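Putative transcriptional regulator (Streptomyces coelicolor A3, PDB 2PQQ) probably acts as a cAMP-responsive, DNA-binding transcription factor of the CRP family, of which this chain is the N-terminal, cyclic nucleotide-binding part. Local coordinates at residues S27-T32 and L103-H108; G55-H60 and T99-L104. All coordinates share one frame; numbering follows the deposited sequence.

Interaction 1: S27-T32 and L103-H108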
loop_
_atom_site.group_PDB
_atom_site.type_symbol
_atom_site.label_atom_id
_atom_site.label_comp_id
_atom_site.label_asym_id
_atom_site.label_seq_id
_atom_site.Cartn_x
_atom_site.Cartn_y
_atom_site.Cartn_z
ATOM N N SER A 27 -22.037 19.800 16.963
ATOM C CA SER A 27 -22.620 19.252 15.721
ATOM C C SER A 27 -22.954 17.783 15.801
ATOM O O SER A 27 -23.750 17.286 15.006
ATOM C CB SER A 27 -21.667 19.491 14.564
ATOM O OG SER A 27 -21.656 20.870 14.275
HETATM N N MSE A 28 -22.365 17.086 16.779
HETATM C CA MSE A 28 -22.491 15.630 16.854
HETATM C C MSE A 28 -23.729 15.166 17.620
HETATM O O MSE A 28 -24.291 15.909 18.433
HETATM C CB MSE A 28 -21.226 14.999 17.456
HETATM C CG MSE A 28 -19.997 15.185 16.565
HETATM SE SE MSE A 28 -18.333 14.650 17.440
HETATM C CE MSE A 28 -18.011 13.046 16.360
ATOM N N SER A 29 -24.155 13.938 17.339
ATOM C CA SER A 29 -25.240 13.327 18.096
ATOM C C SER A 29 -24.777 12.145 18.940
ATOM O O SER A 29 -23.837 11.417 18.563
ATOM C CB SER A 29 -26.419 12.966 17.189
ATOM O OG SER A 29 -25.974 12.604 15.901
ATOM N N GLU A 30 -25.405 11.996 20.105
ATOM C CA GLU A 30 -25.093 10.933 21.049
ATOM C C GLU A 30 -25.791 9.659 20.593
ATOM O O GLU A 30 -26.943 9.698 20.179
ATOM C CB GLU A 30 -25.617 11.295 22.442
ATOM C CG GLU A 30 -24.559 11.736 23.436
ATOM C CD GLU A 30 -23.904 10.545 24.122
ATOM O OE1 GLU A 30 -23.019 9.910 23.488
ATOM O OE2 GLU A 30 -24.281 10.249 25.290
ATOM N N VAL A 31 -25.071 8.546 20.639
ATOM C CA VAL A 31 -25.633 7.226 20.369
ATOM C C VAL A 31 -25.258 6.326 21.575
ATOM O O VAL A 31 -24.145 6.413 22.083
ATOM C CB VAL A 31 -25.092 6.652 19.011
ATOM C CG1 VAL A 31 -25.609 5.256 18.767
ATOM C CG2 VAL A 31 -25.483 7.554 17.837
ATOM N N THR A 32 -26.186 5.504 22.059
ATOM C CA THR A 32 -25.843 4.535 23.103
ATOM C C THR A 32 -26.373 3.153 22.731
ATOM O O THR A 32 -27.516 2.998 22.309
ATOM C CB THR A 32 -26.270 5.010 24.547
ATOM O OG1 THR A 32 -26.308 3.901 25.469
ATOM C CG2 THR A 32 -27.626 5.675 24.509
ATOM N N LEU A 103 -21.268 6.592 21.895
ATOM C CA LEU A 103 -20.538 7.143 20.760
ATOM C C LEU A 103 -21.053 8.547 20.439
ATOM O O LEU A 103 -22.186 8.894 20.786
ATOM C CB LEU A 103 -20.720 6.284 19.494
ATOM C CG LEU A 103 -20.689 4.751 19.539
ATOM C CD1 LEU A 103 -22.098 4.224 19.539
ATOM C CD2 LEU A 103 -19.954 4.220 18.339
ATOM N N LEU A 104 -20.219 9.327 19.764
ATOM C CA LEU A 104 -20.658 10.592 19.182
ATOM C C LEU A 104 -20.595 10.417 17.671
ATOM O O LEU A 104 -19.598 9.921 17.169
ATOM C CB LEU A 104 -19.722 11.712 19.628
ATOM C CG LEU A 104 -19.930 12.105 21.095
ATOM C CD1 LEU A 104 -18.848 13.095 21.552
ATOM C CD2 LEU A 104 -21.332 12.678 21.304
ATOM N N ALA A 105 -21.637 10.810 16.961
ATOM C CA ALA A 105 -21.703 10.585 15.514
ATOM C C ALA A 105 -21.720 11.896 14.749
ATOM O O ALA A 105 -22.388 12.848 15.162
ATOM C CB ALA A 105 -22.956 9.780 15.185
ATOM N N LEU A 106 -21.009 11.961 13.629
ATOM C CA LEU A 106 -21.139 13.121 12.727
ATOM C C LEU A 106 -21.529 12.603 11.347
ATOM O O LEU A 106 -20.842 11.746 10.807
ATOM C CB LEU A 106 -19.824 13.926 12.674
ATOM C CG LEU A 106 -19.828 15.282 11.924
ATOM C CD1 LEU A 106 -20.637 16.384 12.662
ATOM C CD2 LEU A 106 -18.412 15.774 11.596
ATOM N N GLY A 107 -22.632 13.109 10.789
ATOM C CA GLY A 107 -23.109 12.678 9.477
ATOM C C GLY A 107 -22.611 13.585 8.363
ATOM O O GLY A 107 -22.338 14.777 8.577
ATOM N N HIS A 108 -22.488 13.012 7.168
ATOM C CA HIS A 108 -22.229 13.808 5.977
ATOM C C HIS A 108 -23.095 15.087 5.914
ATOM O O HIS A 108 -22.581 16.170 5.608
ATOM C CB HIS A 108 -22.414 12.978 4.696
ATOM C CG HIS A 108 -21.930 13.681 3.476
ATOM N ND1 HIS A 108 -22.787 14.249 2.562
ATOM C CD2 HIS A 108 -20.677 13.994 3.064
ATOM C CE1 HIS A 108 -22.085 14.842 1.612
ATOM N NE2 HIS A 108 -20.803 14.706 1.892
#
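Ser29 and Val31 pair with Ala105 and Leu103 as the hydrogen-bonded pairs of two antiparallel strands. Four backbone bonds tie them, from Ala105 N to Ser29 O at 2.8 Å up to Ser29 N to Ala105 O at 3.0 Å. Glu30 and Leu104 form the non-hydrogen-bonded pair between them.

The tight part lies on the face that carries Leu104 and Leu106. Met28, a selenomethionine, sits just before the strand and lays its side chain across this face. Its CG, anti to the carbonyl carbon (chi1 -66°), lies 4.1 Å from Leu106 CB. Further out, its SE meets Leu104 CB at 3.9 Å, and its CE lies 3.6 Å from Leu104 O. The Met28 side chain crosses both leucines at about a right angle. Leu7 also packs on Met28 and Leu104, and Leu24 of helix 18-27 covers Leu106.

On the other face, Val31 CG1 touches Leu103 CD1 at 3.7 Å, while Val31 CG2 is only loosely placed against Ala105 CB.

The solvent side is on the Leu104 face, at its edge by Glu30, where the exposed side chain passes Leu104 CD2. The bend at chi2 (-85°) turns Glu30 CD towards strand 103-107. Glu30 OE1 lies 3.0 Å from Leu103 O. Both are acceptors, so the pair is probably unfavourable unless a proton or water comes between. The Glu30 side chain also touches Lys102.

Backbone bonds therefore set the register. Apolar packing by Met28 and the leucines closes one face of the sheet against the N-terminal segment and helix 18-27.

Interaction 2: G55-H60 and T99-L104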
loop_
_atom_site.group_PDB
_atom_site.type_symbol
_atom_site.label_atom_id
_atom_site.label_comp_id
_atom_site.label_asym_id
_atom_site.label_seq_id
_atom_site.Cartn_x
_atom_site.Cartn_y
_atom_site.Cartn_z
ATOM N N GLY A 55 -16.949 1.995 26.178
ATOM C CA GLY A 55 -17.296 0.647 25.756
ATOM C C GLY A 55 -16.455 0.207 24.574
ATOM O O GLY A 55 -15.560 0.926 24.128
ATOM N N LYS A 56 -16.758 -0.985 24.070
ATOM C CA LYS A 56 -16.038 -1.580 22.956
ATOM C C LYS A 56 -17.008 -2.029 21.873
ATOM O O LYS A 56 -18.038 -2.647 22.169
ATOM C CB LYS A 56 -15.236 -2.788 23.457
ATOM C CG LYS A 56 -14.199 -2.410 24.509
ATOM C CD LYS A 56 -13.460 -3.620 25.082
ATOM C CE LYS A 56 -12.339 -3.143 25.993
ATOM N NZ LYS A 56 -11.814 -1.811 25.524
ATOM N N VAL A 57 -16.653 -1.717 20.628
ATOM C CA VAL A 57 -17.358 -2.166 19.443
ATOM C C VAL A 57 -16.445 -3.100 18.631
ATOM O O VAL A 57 -15.357 -2.705 18.209
ATOM C CB VAL A 57 -17.777 -0.970 18.547
ATOM C CG1 VAL A 57 -18.471 -1.453 17.306
ATOM C CG2 VAL A 57 -18.687 -0.018 19.315
ATOM N N LYS A 58 -16.893 -4.337 18.413
ATOM C CA LYS A 58 -16.185 -5.262 17.533
ATOM C C LYS A 58 -16.661 -5.068 16.093
ATOM O O LYS A 58 -17.857 -5.113 15.830
ATOM C CB LYS A 58 -16.435 -6.715 17.963
ATOM C CG LYS A 58 -15.835 -7.751 17.039
ATOM C CD LYS A 58 -16.543 -9.079 17.225
ATOM C CE LYS A 58 -16.344 -9.967 16.021
ATOM N NZ LYS A 58 -15.292 -11.001 16.193
ATOM N N LEU A 59 -15.729 -4.839 15.177
ATOM C CA LEU A 59 -16.058 -4.790 13.758
ATOM C C LEU A 59 -15.795 -6.165 13.131
ATOM O O LEU A 59 -14.774 -6.786 13.429
ATOM C CB LEU A 59 -15.261 -3.687 13.047
ATOM C CG LEU A 59 -15.586 -2.223 13.378
ATOM C CD1 LEU A 59 -14.559 -1.306 12.761
ATOM C CD2 LEU A 59 -16.966 -1.859 12.876
ATOM N N HIS A 60 -16.746 -6.663 12.328
ATOM C CA HIS A 60 -16.613 -7.988 11.675
ATOM C C HIS A 60 -17.276 -8.066 10.283
ATOM O O HIS A 60 -18.189 -7.297 9.964
ATOM C CB HIS A 60 -17.097 -9.131 12.586
ATOM C CG HIS A 60 -18.460 -8.910 13.161
ATOM N ND1 HIS A 60 -19.605 -9.424 12.588
ATOM C CD2 HIS A 60 -18.867 -8.199 14.240
ATOM C CE1 HIS A 60 -20.654 -9.055 13.298
ATOM N NE2 HIS A 60 -20.237 -8.299 14.297
ATOM N N THR A 99 -20.113 -4.356 24.849
ATOM C CA THR A 99 -20.450 -3.858 26.178
ATOM C C THR A 99 -21.518 -2.787 26.002
ATOM O O THR A 99 -22.026 -2.574 24.894
ATOM C CB THR A 99 -19.224 -3.184 26.849
ATOM O OG1 THR A 99 -18.770 -2.113 26.015
ATOM C CG2 THR A 99 -18.083 -4.155 27.029
ATOM N N GLU A 100 -21.876 -2.124 27.096
ATOM C CA GLU A 100 -22.544 -0.839 27.012
ATOM C C GLU A 100 -21.599 0.082 26.249
ATOM O O GLU A 100 -20.423 0.190 26.592
ATOM C CB GLU A 100 -22.802 -0.265 28.405
ATOM C CG GLU A 100 -23.573 1.048 28.378
ATOM C CD GLU A 100 -22.918 2.131 29.203
ATOM O OE1 GLU A 100 -23.021 2.098 30.457
ATOM O OE2 GLU A 100 -22.312 3.036 28.591
ATOM N N VAL A 101 -22.099 0.712 25.194
ATOM C CA VAL A 101 -21.284 1.622 24.401
ATOM C C VAL A 101 -21.972 2.983 24.257
ATOM O O VAL A 101 -23.188 3.061 24.089
ATOM C CB VAL A 101 -20.991 1.063 22.972
ATOM C CG1 VAL A 101 -20.053 1.992 22.197
ATOM C CG2 VAL A 101 -20.382 -0.355 23.046
ATOM N N LYS A 102 -21.177 4.041 24.323
ATOM C CA LYS A 102 -21.629 5.371 23.938
ATOM C C LYS A 102 -20.686 5.887 22.866
ATOM O O LYS A 102 -19.468 5.610 22.899
ATOM C CB LYS A 102 -21.658 6.315 25.138
ATOM C CG LYS A 102 -22.776 6.021 26.128
ATOM C CD LYS A 102 -22.744 6.978 27.324
ATOM C CE LYS A 102 -23.549 6.453 28.509
ATOM N NZ LYS A 102 -25.014 6.297 28.201
ATOM N N LEU A 103 -21.268 6.592 21.895
ATOM C CA LEU A 103 -20.538 7.143 20.760
ATOM C C LEU A 103 -21.053 8.547 20.439
ATOM O O LEU A 103 -22.186 8.894 20.786
ATOM C CB LEU A 103 -20.720 6.284 19.494
ATOM C CG LEU A 103 -20.689 4.751 19.539
ATOM C CD1 LEU A 103 -22.098 4.224 19.539
ATOM C CD2 LEU A 103 -19.954 4.220 18.339
ATOM N N LEU A 104 -20.219 9.327 19.764
ATOM C CA LEU A 104 -20.658 10.592 19.182
ATOM C C LEU A 104 -20.595 10.417 17.671
ATOM O O LEU A 104 -19.598 9.921 17.169
ATOM C CB LEU A 104 -19.722 11.712 19.628
ATOM C CG LEU A 104 -19.930 12.105 21.095
ATOM C CD1 LEU A 104 -18.848 13.095 21.552
ATOM C CD2 LEU A 104 -21.332 12.678 21.304
#
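Thr99 reaches Gly55 and Lys56 through its hydroxyl. Its OG1 stands between its own backbone N and carbonyl carbon (chi1 58°). There it accepts a bond from Lys56 N at 3.0 Å and donates one to Glu100 O at 2.9 Å. The second bond comes from above the Glu100 carbonyl plane. Gly55 CA lies close by, 3.1 Å from Thr99 OG1 and 3.3 Å from Glu100 O. These two oxygens crowd Gly55 CA on the side where a side chain would stand, and the backbone angles themselves, with a positive phi (88°), call for glycine.

Val101 can be followed outward. Its CB points toward the 55-60 segment and splits into two methyls. CG1, anti to the backbone N (chi1 -176°), meets Val57 CG2 at 3.8 Å. CG2 approaches the Lys56 backbone, 3.4 Å from Lys56 O. The Val57 and Val101 side chains cross at about a right angle.

The two strands do not pair with each other here. Val57 bonds through its backbone to Val74, while strand 101-107 pairs with strands 29-33 and 45-54. The contact joins the starts of strands from two antiparallel sheets, with the buried Val57 and Val101 in contact, an arrangement typical of the beta-roll of cyclic nucleotide-binding domains in the cupin clan.

Both contacts use strand 101-107 and share Leu103 and Leu104, with centres about 13 Å apart. Interaction 1 lies within one sheet and is the larger, burying 519 Å² against 238 Å². Interaction 2 bridges that sheet to the four-stranded one, near where the strands begin. Interaction 1 is the more buried: five of its nine touching residues are buried, and Glu30 is the exposed one. Interaction 2 has two buried valines, while Lys56 and Glu100 are exposed. Regular main-chain bonding plus apolar packing makes the first, whereas the second depends on one threonine hydroxyl, a glycine and a valine pair. The two meet at Thr32, whose OG1 is 3.5 Å from Val101 O.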